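Local coordinates for IPT/TIG domain-containing protein (Bacteroides thetaiotaomicron, PDB 3TC9), which is of unproven function but is probably an auxiliary nutrient-binding protein, pairing an immunoglobulin-like IPT/TIG domain with a six-bladed beta-propeller, at residues H151-G156 with I184-E189; M193-D198 with Y208-E213. One frame throughout, in Å; residues are numbered along the deposited sequence.

Contact 1: H151-G156 with I184-E189; sequences HLYLVG and ICWTHE
The side chains of Val155 and Ile184 pass alongside one another, pointing opposite ways; the axes of the two strand segments stay 8.7 Å apart at their closest, and no hydrogen bond joins them. The tightest point is Val155 CG1 against Ile184 CG1 at 3.4 Å, closer than usual for two carbons, while Val155 CG2 lies 3.9 Å from the same Ile184 CG1, giving it both prongs of the valine. Ile184 CG1 stands anti to its own carbonyl carbon, and an unstaggered chi2 of 139° swings CD1 onto the backbone of the facing strand, 3.9 Å from Leu154 CA. An alanine at Val155 takes away both methyls that touch Ile184 CG1, which would probably open a gap beside the isoleucine and leave its CD1 end freer to turn. Farther along, Tyr153 and Trp186 form an offset edge-to-face pair, their side chains crossing at about a right angle. The indole supplies the edge: its CZ2 comes to 3.8 Å from Tyr153 CD2, and CH2 sits near CD2 and CE2. The ring planes are inclined at 61°, with 5.8 Å between the centroids of the phenol and the indole's six-membered ring. A hydrogen bond from Trp186 NE1 to Ser143 OG helps fix the indole's rotation and satisfies its buried N-H, and Phe216 packs against both rings. Strand 151-156 runs between strands 159-165 and 141-145 of one sheet; strand 181-186 borders the next sheet, beside strand 192-197, making this buried, largely apolar patch a seam between consecutive propeller blades.

Contact 2: M193-D198 with Y208-E213; sequences MIITND and YILTRE
Met193 and Leu210 face each other as an antiparallel hydrogen-bonded pair, Leu210 N reaching Met193 O at 2.7 Å, with the reciprocal bond closing the ring. Ile195 and Tyr208 repeat the pattern, Tyr208 N lying 2.8 Å from Ile195 O. On the face these four residues share, Met193, a selenomethionine, lies side by side with Leu210, both pointing the same way; a bend at chi3 (72°) turns its CE back to 3.4 Å from Leu210 CD1, a tight contact. That same Leu210 CD1 also meets Ile195 CG1, 3.8 Å away, touching two side chains of the opposing strand. The other face carries the non-hydrogen-bonded pair Ile194 and Ile209, which cross obliquely and touch through their CD1 atoms at 3.7 Å. The edge of the Tyr208 ring meets the neighbouring strand: Ile195 O and Asn197 CB both lie near the ring plane, CB 3.7 Å from Tyr208 CE1. A water, also in that plane, joins the tips, accepting from Asn197 ND2 at 2.9 Å and lying 2.7 Å from Tyr208 OH. Asn197 is positioned in turn by a hydrogen bond from Lys180 N to its OD1. Farther out, Ile219 of strand 219-224 touches Tyr208 and Leu210. This is a beta hairpin of strands 192-197 and 205-211, the central pair of a four-stranded antiparallel meander that forms one propeller blade.

The centres of contact 1 and contact 2 lie about 8 Å apart; along the chain both segments of contact 1 precede those of contact 2. Contact 1 joins two blades of the propeller, whereas contact 2 lies within the second of them. They meet through neighbouring strands 181-186 and 192-197: Cys185 O and Ile194 N, 2.8 Å apart, probably form a hydrogen bond, and Ile184 CG2 packs on the SE of Met193 at 3.7 Å. Trp186 also leans on Met193, and Thr187 on Ile194. The apolar layer between the blades thus continues onto one face of the hairpin, connecting the blade's own pairing to its seam with the preceding blade.

Contact 1: H151-G156 with I184-E189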
ATOM      1  N   HIS B 151      14.167 -17.602   0.308  1.00 41.16           N
ATOM      2  CA  HIS B 151      14.929 -18.230   1.379  1.00 40.84           C
ATOM      3  C   HIS B 151      14.712 -17.500   2.698  1.00 42.66           C
ATOM      4  O   HIS B 151      15.121 -16.352   2.868  1.00 39.33           O
ATOM      5  CB  HIS B 151      16.425 -18.296   1.007  1.00 43.28           C
ATOM      6  CG  HIS B 151      16.711 -19.258  -0.109  1.00 48.06           C
ATOM      7  ND1 HIS B 151      17.990 -19.415  -0.622  1.00 51.15           N
ATOM      8  CD2 HIS B 151      15.875 -20.093  -0.771  1.00 49.44           C
ATOM      9  CE1 HIS B 151      17.890 -20.347  -1.549  1.00 50.93           C
ATOM     10  NE2 HIS B 151      16.633 -20.764  -1.692  1.00 50.37           N
ATOM     11  N   LEU B 152      14.029 -18.174   3.623  1.00 40.89           N
ATOM     12  CA  LEU B 152      13.744 -17.659   4.955  1.00 39.24           C
ATOM     13  C   LEU B 152      14.576 -18.453   5.969  1.00 44.77           C
ATOM     14  O   LEU B 152      14.374 -19.656   6.134  1.00 44.90           O
ATOM     15  CB  LEU B 152      12.229 -17.740   5.258  1.00 37.86           C
ATOM     16  CG  LEU B 152      11.770 -17.346   6.691  1.00 39.54           C
ATOM     17  CD1 LEU B 152      12.163 -15.901   7.027  1.00 38.62           C
ATOM     18  CD2 LEU B 152      10.291 -17.567   6.842  1.00 38.59           C
ATOM     19  N   TYR B 153      15.516 -17.780   6.634  1.00 41.99           N
ATOM     20  CA  TYR B 153      16.366 -18.423   7.635  1.00 41.77           C
ATOM     21  C   TYR B 153      15.803 -18.218   9.029  1.00 43.70           C
ATOM     22  O   TYR B 153      15.123 -17.211   9.300  1.00 41.52           O
ATOM     23  CB  TYR B 153      17.811 -17.894   7.554  1.00 43.78           C
ATOM     24  CG  TYR B 153      18.530 -18.350   6.305  1.00 45.83           C
ATOM     25  CD1 TYR B 153      19.199 -19.569   6.270  1.00 47.74           C
ATOM     26  CD2 TYR B 153      18.500 -17.586   5.141  1.00 47.39           C
ATOM     27  CE1 TYR B 153      19.830 -20.015   5.110  1.00 49.07           C
ATOM     28  CE2 TYR B 153      19.150 -18.009   3.984  1.00 50.02           C
ATOM     29  CZ  TYR B 153      19.825 -19.221   3.977  1.00 56.10           C
ATOM     30  OH  TYR B 153      20.464 -19.650   2.842  1.00 56.99           O
ATOM     31  N   LEU B 154      16.103 -19.170   9.916  1.00 40.34           N
ATOM     32  CA  LEU B 154      15.688 -19.136  11.318  1.00 39.42           C
ATOM     33  C   LEU B 154      16.807 -19.690  12.198  1.00 45.15           C
ATOM     34  O   LEU B 154      17.550 -20.567  11.760  1.00 46.96           O
ATOM     35  CB  LEU B 154      14.352 -19.899  11.553  1.00 38.74           C
ATOM     36  CG  LEU B 154      14.313 -21.449  11.364  1.00 45.14           C
ATOM     37  CD1 LEU B 154      14.705 -22.205  12.661  1.00 44.77           C
ATOM     38  CD2 LEU B 154      12.922 -21.909  11.004  1.00 47.61           C
ATOM     39  N   VAL B 155      16.909 -19.203  13.443  1.00 39.83           N
ATOM     40  CA  VAL B 155      17.841 -19.699  14.453  1.00 40.24           C
ATOM     41  C   VAL B 155      16.965 -20.175  15.601  1.00 43.96           C
ATOM     42  O   VAL B 155      15.885 -19.635  15.788  1.00 41.10           O
ATOM     43  CB  VAL B 155      18.961 -18.710  14.887  1.00 44.21           C
ATOM     44  CG1 VAL B 155      19.959 -18.484  13.757  1.00 45.05           C
ATOM     45  CG2 VAL B 155      18.405 -17.388  15.411  1.00 42.65           C
ATOM     46  N   GLY B 156      17.407 -21.194  16.326  1.00 43.52           N
ATOM     47  CA  GLY B 156      16.583 -21.805  17.359  1.00 43.35           C
ATOM     48  C   GLY B 156      17.216 -22.043  18.702  1.00 50.22           C
ATOM     49  O   GLY B 156      16.901 -23.053  19.335  1.00 52.17           O
ATOM     50  N   ILE B 184      20.157 -13.337  13.810  1.00 44.87           N
ATOM     51  CA  ILE B 184      20.632 -13.367  12.433  1.00 44.93           C
ATOM     52  C   ILE B 184      20.613 -11.968  11.903  1.00 49.48           C
ATOM     53  O   ILE B 184      19.578 -11.285  11.981  1.00 47.88           O
ATOM     54  CB  ILE B 184      19.794 -14.263  11.459  1.00 47.25           C
ATOM     55  CG1 ILE B 184      19.364 -15.589  12.036  1.00 47.03           C
ATOM     56  CG2 ILE B 184      20.442 -14.392  10.050  1.00 48.26           C
ATOM     57  CD1 ILE B 184      17.952 -15.940  11.649  1.00 53.69           C
ATOM     58  N   CYS B 185      21.717 -11.560  11.297  1.00 47.77           N
ATOM     59  CA  CYS B 185      21.767 -10.325  10.540  1.00 48.01           C
ATOM     60  C   CYS B 185      22.738 -10.517   9.365  1.00 51.61           C
ATOM     61  O   CYS B 185      23.325 -11.596   9.209  1.00 50.30           O
ATOM     62  CB  CYS B 185      22.072  -9.087  11.383  1.00 48.82           C
ATOM     63  SG  CYS B 185      23.666  -9.113  12.240  1.00 54.25           S
ATOM     64  N   TRP B 186      22.768  -9.548   8.460  1.00 47.90           N
ATOM     65  CA  TRP B 186      23.503  -9.670   7.214  1.00 48.50           C
ATOM     66  C   TRP B 186      24.435  -8.514   7.012  1.00 54.13           C
ATOM     67  O   TRP B 186      24.140  -7.395   7.443  1.00 51.69           O
ATOM     68  CB  TRP B 186      22.505  -9.725   6.043  1.00 46.13           C
ATOM     69  CG  TRP B 186      21.498 -10.838   6.160  1.00 46.32           C
ATOM     70  CD1 TRP B 186      20.321 -10.823   6.857  1.00 47.78           C
ATOM     71  CD2 TRP B 186      21.597 -12.139   5.571  1.00 46.47           C
ATOM     72  NE1 TRP B 186      19.681 -12.035   6.737  1.00 46.07           N
ATOM     73  CE2 TRP B 186      20.444 -12.865   5.956  1.00 48.85           C
ATOM     74  CE3 TRP B 186      22.554 -12.766   4.759  1.00 48.83           C
ATOM     75  CZ2 TRP B 186      20.225 -14.185   5.552  1.00 48.06           C
ATOM     76  CZ3 TRP B 186      22.327 -14.070   4.356  1.00 50.37           C
ATOM     77  CH2 TRP B 186      21.168 -14.758   4.739  1.00 49.68           C
ATOM     78  N   THR B 187      25.545  -8.772   6.304  1.00 52.16           N
ATOM     79  CA  THR B 187      26.492  -7.738   5.903  1.00 52.32           C
ATOM     80  C   THR B 187      25.783  -6.933   4.821  1.00 57.59           C
ATOM     81  O   THR B 187      24.859  -7.454   4.172  1.00 54.85           O
ATOM     82  CB  THR B 187      27.809  -8.356   5.441  1.00 53.74           C
ATOM     83  OG1 THR B 187      27.523  -9.284   4.396  1.00 53.56           O
ATOM     84  CG2 THR B 187      28.564  -9.045   6.563  1.00 49.28           C
ATOM     85  N   HIS B 188      26.165  -5.661   4.653  1.00 57.54           N
ATOM     86  CA  HIS B 188      25.515  -4.782   3.686  1.00 58.29           C
ATOM     87  C   HIS B 188      25.405  -5.396   2.288  1.00 63.53           C
ATOM     88  O   HIS B 188      24.365  -5.229   1.647  1.00 61.27           O
ATOM     89  CB  HIS B 188      26.191  -3.408   3.609  1.00 60.38           C
ATOM     90  CG  HIS B 188      25.368  -2.413   2.839  1.00 64.63           C
ATOM     91  ND1 HIS B 188      25.841  -1.842   1.670  1.00 68.06           N
ATOM     92  CD2 HIS B 188      24.088  -1.994   3.036  1.00 66.23           C
ATOM     93  CE1 HIS B 188      24.856  -1.082   1.210  1.00 67.54           C
ATOM     94  NE2 HIS B 188      23.772  -1.164   1.978  1.00 66.62           N
ATOM     95  N   GLU B 189      26.443  -6.122   1.834  1.00 63.88           N
ATOM     96  CA  GLU B 189      26.449  -6.745   0.507  1.00 66.00           C
ATOM     97  C   GLU B 189      25.729  -8.129   0.507  1.00 69.68           C
ATOM     98  O   GLU B 189      25.430  -8.662  -0.564  1.00 68.77           O
ATOM     99  CB  GLU B 189      27.874  -6.840  -0.064  1.00 69.68           C
ATOM    100  CG  GLU B 189      28.801  -7.819   0.647  1.00 84.61           C
ATOM    101  CD  GLU B 189      29.341  -7.483   2.027  1.00102.73           C
ATOM    102  OE1 GLU B 189      29.272  -6.303   2.452  1.00 89.64           O
ATOM    103  OE2 GLU B 189      29.852  -8.422   2.678  1.00 95.47           O
TER

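Contact 2: M193-D198 with Y208-E213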
HETATM    1  N   MSE B 193      26.314 -14.044   6.445  1.00 58.62           N
HETATM    2  CA  MSE B 193      25.272 -14.083   7.451  1.00 57.08           C
HETATM    3  C   MSE B 193      25.948 -14.085   8.834  1.00 61.12           C
HETATM    4  O   MSE B 193      26.809 -14.925   9.106  1.00 62.85           O
HETATM    5  CB  MSE B 193      24.383 -15.317   7.216  1.00 58.80           C
HETATM    6  CG  MSE B 193      23.551 -15.721   8.408  1.00 64.71           C
HETATM    7 SE   MSE B 193      22.147 -16.932   7.917  0.75 72.04          SE
HETATM    8  CE  MSE B 193      23.137 -18.443   7.582  1.00 70.35           C
ATOM      9  N   ILE B 194      25.568 -13.143   9.689  1.00 55.59           N
ATOM     10  CA  ILE B 194      26.115 -13.045  11.038  1.00 55.75           C
ATOM     11  C   ILE B 194      25.196 -13.787  12.005  1.00 59.98           C
ATOM     12  O   ILE B 194      24.024 -13.430  12.129  1.00 58.84           O
ATOM     13  CB  ILE B 194      26.343 -11.585  11.511  1.00 58.14           C
ATOM     14  CG1 ILE B 194      26.797 -10.582  10.392  1.00 58.39           C
ATOM     15  CG2 ILE B 194      27.136 -11.529  12.829  1.00 59.37           C
ATOM     16  CD1 ILE B 194      28.164 -10.636   9.943  1.00 60.59           C
ATOM     17  N   ILE B 195      25.745 -14.791  12.701  1.00 56.38           N
ATOM     18  CA  ILE B 195      25.044 -15.625  13.680  1.00 55.12           C
ATOM     19  C   ILE B 195      25.625 -15.295  15.060  1.00 54.21           C
ATOM     20  O   ILE B 195      26.840 -15.364  15.249  1.00 53.46           O
ATOM     21  CB  ILE B 195      25.206 -17.124  13.262  1.00 59.95           C
ATOM     22  CG1 ILE B 195      24.439 -17.450  11.956  1.00 60.96           C
ATOM     23  CG2 ILE B 195      24.881 -18.116  14.366  1.00 61.60           C
ATOM     24  CD1 ILE B 195      22.953 -17.087  11.905  1.00 70.39           C
ATOM     25  N   THR B 196      24.760 -14.902  16.000  1.00 46.55           N
ATOM     26  CA  THR B 196      25.145 -14.492  17.353  1.00 45.94           C
ATOM     27  C   THR B 196      24.849 -15.594  18.384  1.00 49.76           C
ATOM     28  O   THR B 196      23.706 -16.069  18.467  1.00 48.63           O
ATOM     29  CB  THR B 196      24.442 -13.188  17.712  1.00 50.67           C
ATOM     30  OG1 THR B 196      24.821 -12.209  16.747  1.00 50.36           O
ATOM     31  CG2 THR B 196      24.807 -12.694  19.086  1.00 51.39           C
ATOM     32  N   ASN B 197      25.878 -15.968  19.181  1.00 46.39           N
ATOM     33  CA  ASN B 197      25.806 -17.005  20.206  1.00 47.32           C
ATOM     34  C   ASN B 197      25.886 -16.413  21.624  1.00 54.00           C
ATOM     35  O   ASN B 197      26.785 -15.629  21.937  1.00 53.97           O
ATOM     36  CB  ASN B 197      26.914 -18.052  20.000  1.00 46.00           C
ATOM     37  CG  ASN B 197      26.604 -19.390  20.604  1.00 59.99           C
ATOM     38  OD1 ASN B 197      25.503 -19.947  20.457  1.00 55.45           O
ATOM     39  ND2 ASN B 197      27.574 -19.953  21.281  1.00 54.09           N
ATOM     40  N   ASP B 198      24.920 -16.785  22.474  1.00 52.26           N
ATOM     41  CA  ASP B 198      24.842 -16.318  23.866  1.00 53.06           C
ATOM     42  C   ASP B 198      25.516 -17.342  24.782  1.00 55.95           C
ATOM     43  O   ASP B 198      24.918 -18.375  25.096  1.00 55.44           O
ATOM     44  CB  ASP B 198      23.359 -16.080  24.272  1.00 54.17           C
ATOM     45  CG  ASP B 198      23.106 -15.304  25.558  1.00 60.99           C
ATOM     46  OD1 ASP B 198      24.064 -15.159  26.378  1.00 61.72           O
ATOM     47  OD2 ASP B 198      21.940 -14.879  25.775  1.00 62.53           O
ATOM     48  N   TYR B 208      29.554 -15.092  14.832  1.00 53.53           N
ATOM     49  CA  TYR B 208      30.038 -15.991  13.795  1.00 55.70           C
ATOM     50  C   TYR B 208      29.580 -15.478  12.454  1.00 62.45           C
ATOM     51  O   TYR B 208      28.505 -14.888  12.364  1.00 60.53           O
ATOM     52  CB  TYR B 208      29.512 -17.429  14.012  1.00 56.51           C
ATOM     53  CG  TYR B 208      30.002 -18.101  15.274  1.00 58.23           C
ATOM     54  CD1 TYR B 208      29.299 -17.978  16.472  1.00 59.88           C
ATOM     55  CD2 TYR B 208      31.149 -18.888  15.268  1.00 59.49           C
ATOM     56  CE1 TYR B 208      29.735 -18.610  17.634  1.00 62.43           C
ATOM     57  CE2 TYR B 208      31.594 -19.528  16.424  1.00 60.75           C
ATOM     58  CZ  TYR B 208      30.885 -19.384  17.606  1.00 68.33           C
ATOM     59  OH  TYR B 208      31.326 -19.984  18.759  1.00 68.08           O
ATOM     60  N   ILE B 209      30.372 -15.728  11.410  1.00 63.05           N
ATOM     61  CA  ILE B 209      30.055 -15.327  10.045  1.00 63.99           C
ATOM     62  C   ILE B 209      29.910 -16.595   9.165  1.00 68.81           C
ATOM     63  O   ILE B 209      30.723 -17.518   9.257  1.00 69.85           O
ATOM     64  CB  ILE B 209      31.098 -14.292   9.529  1.00 68.95           C
ATOM     65  CG1 ILE B 209      30.596 -13.514   8.322  1.00 69.30           C
ATOM     66  CG2 ILE B 209      32.528 -14.841   9.348  1.00 72.38           C
ATOM     67  CD1 ILE B 209      31.159 -12.076   8.239  1.00 81.37           C
ATOM     68  N   LEU B 210      28.806 -16.680   8.414  1.00 64.54           N
ATOM     69  CA  LEU B 210      28.524 -17.794   7.507  1.00 64.32           C
ATOM     70  C   LEU B 210      28.524 -17.251   6.094  1.00 68.83           C
ATOM     71  O   LEU B 210      27.660 -16.455   5.729  1.00 69.17           O
ATOM     72  CB  LEU B 210      27.195 -18.516   7.830  1.00 63.09           C
ATOM     73  CG  LEU B 210      27.123 -19.379   9.093  1.00 67.42           C
ATOM     74  CD1 LEU B 210      25.736 -19.845   9.326  1.00 66.39           C
ATOM     75  CD2 LEU B 210      27.964 -20.620   8.977  1.00 71.39           C
ATOM     76  N   THR B 211      29.532 -17.642   5.327  1.00 65.26           N
ATOM     77  CA  THR B 211      29.777 -17.242   3.942  1.00 64.92           C
ATOM     78  C   THR B 211      28.685 -17.796   2.976  1.00 65.60           C
ATOM     79  O   THR B 211      28.254 -18.946   3.110  1.00 62.32           O
ATOM     80  CB  THR B 211      31.202 -17.691   3.552  1.00 74.64           C
ATOM     81  OG1 THR B 211      31.350 -17.661   2.135  1.00 82.29           O
ATOM     82  CG2 THR B 211      31.566 -19.081   4.089  1.00 69.95           C
ATOM     83  N   ARG B 212      28.254 -16.953   2.003  1.00 62.76           N
ATOM     84  CA  ARG B 212      27.249 -17.283   0.973  1.00 62.29           C
ATOM     85  C   ARG B 212      27.814 -18.330  -0.009  1.00 70.24           C
ATOM     86  O   ARG B 212      27.075 -19.194  -0.493  1.00 69.26           O
ATOM     87  CB  ARG B 212      26.819 -16.010   0.216  1.00 58.42           C
ATOM     88  CG  ARG B 212      25.782 -16.249  -0.886  1.00 64.23           C
ATOM     89  CD  ARG B 212      25.428 -14.980  -1.646  1.00 67.86           C
ATOM     90  NE  ARG B 212      24.661 -14.041  -0.824  1.00 65.96           N
ATOM     91  CZ  ARG B 212      23.360 -14.147  -0.580  1.00 70.50           C
ATOM     92  NH1 ARG B 212      22.662 -15.150  -1.096  1.00 55.69           N
ATOM     93  NH2 ARG B 212      22.751 -13.259   0.189  1.00 57.85           N
ATOM     94  N   GLU B 213      29.137 -18.231  -0.271  1.00 69.67           N
ATOM     95  CA  GLU B 213      29.956 -19.091  -1.146  1.00 71.75           C
ATOM     96  C   GLU B 213      29.836 -20.575  -0.777  1.00 77.41           C
ATOM     97  O   GLU B 213      29.940 -21.420  -1.665  1.00 80.02           O
ATOM     98  CB  GLU B 213      31.448 -18.687  -1.102  1.00 74.44           C
ATOM     99  CG  GLU B 213      31.744 -17.198  -1.228  1.00 86.95           C
ATOM    100  CD  GLU B 213      33.041 -16.690  -0.612  1.00114.97           C
ATOM    101  OE1 GLU B 213      33.747 -17.469   0.070  1.00107.51           O
ATOM    102  OE2 GLU B 213      33.334 -15.487  -0.793  1.00117.08           O
TER
HETATM  103  O   HOH W   1      30.406 -19.299  21.156  1.00 41.14           O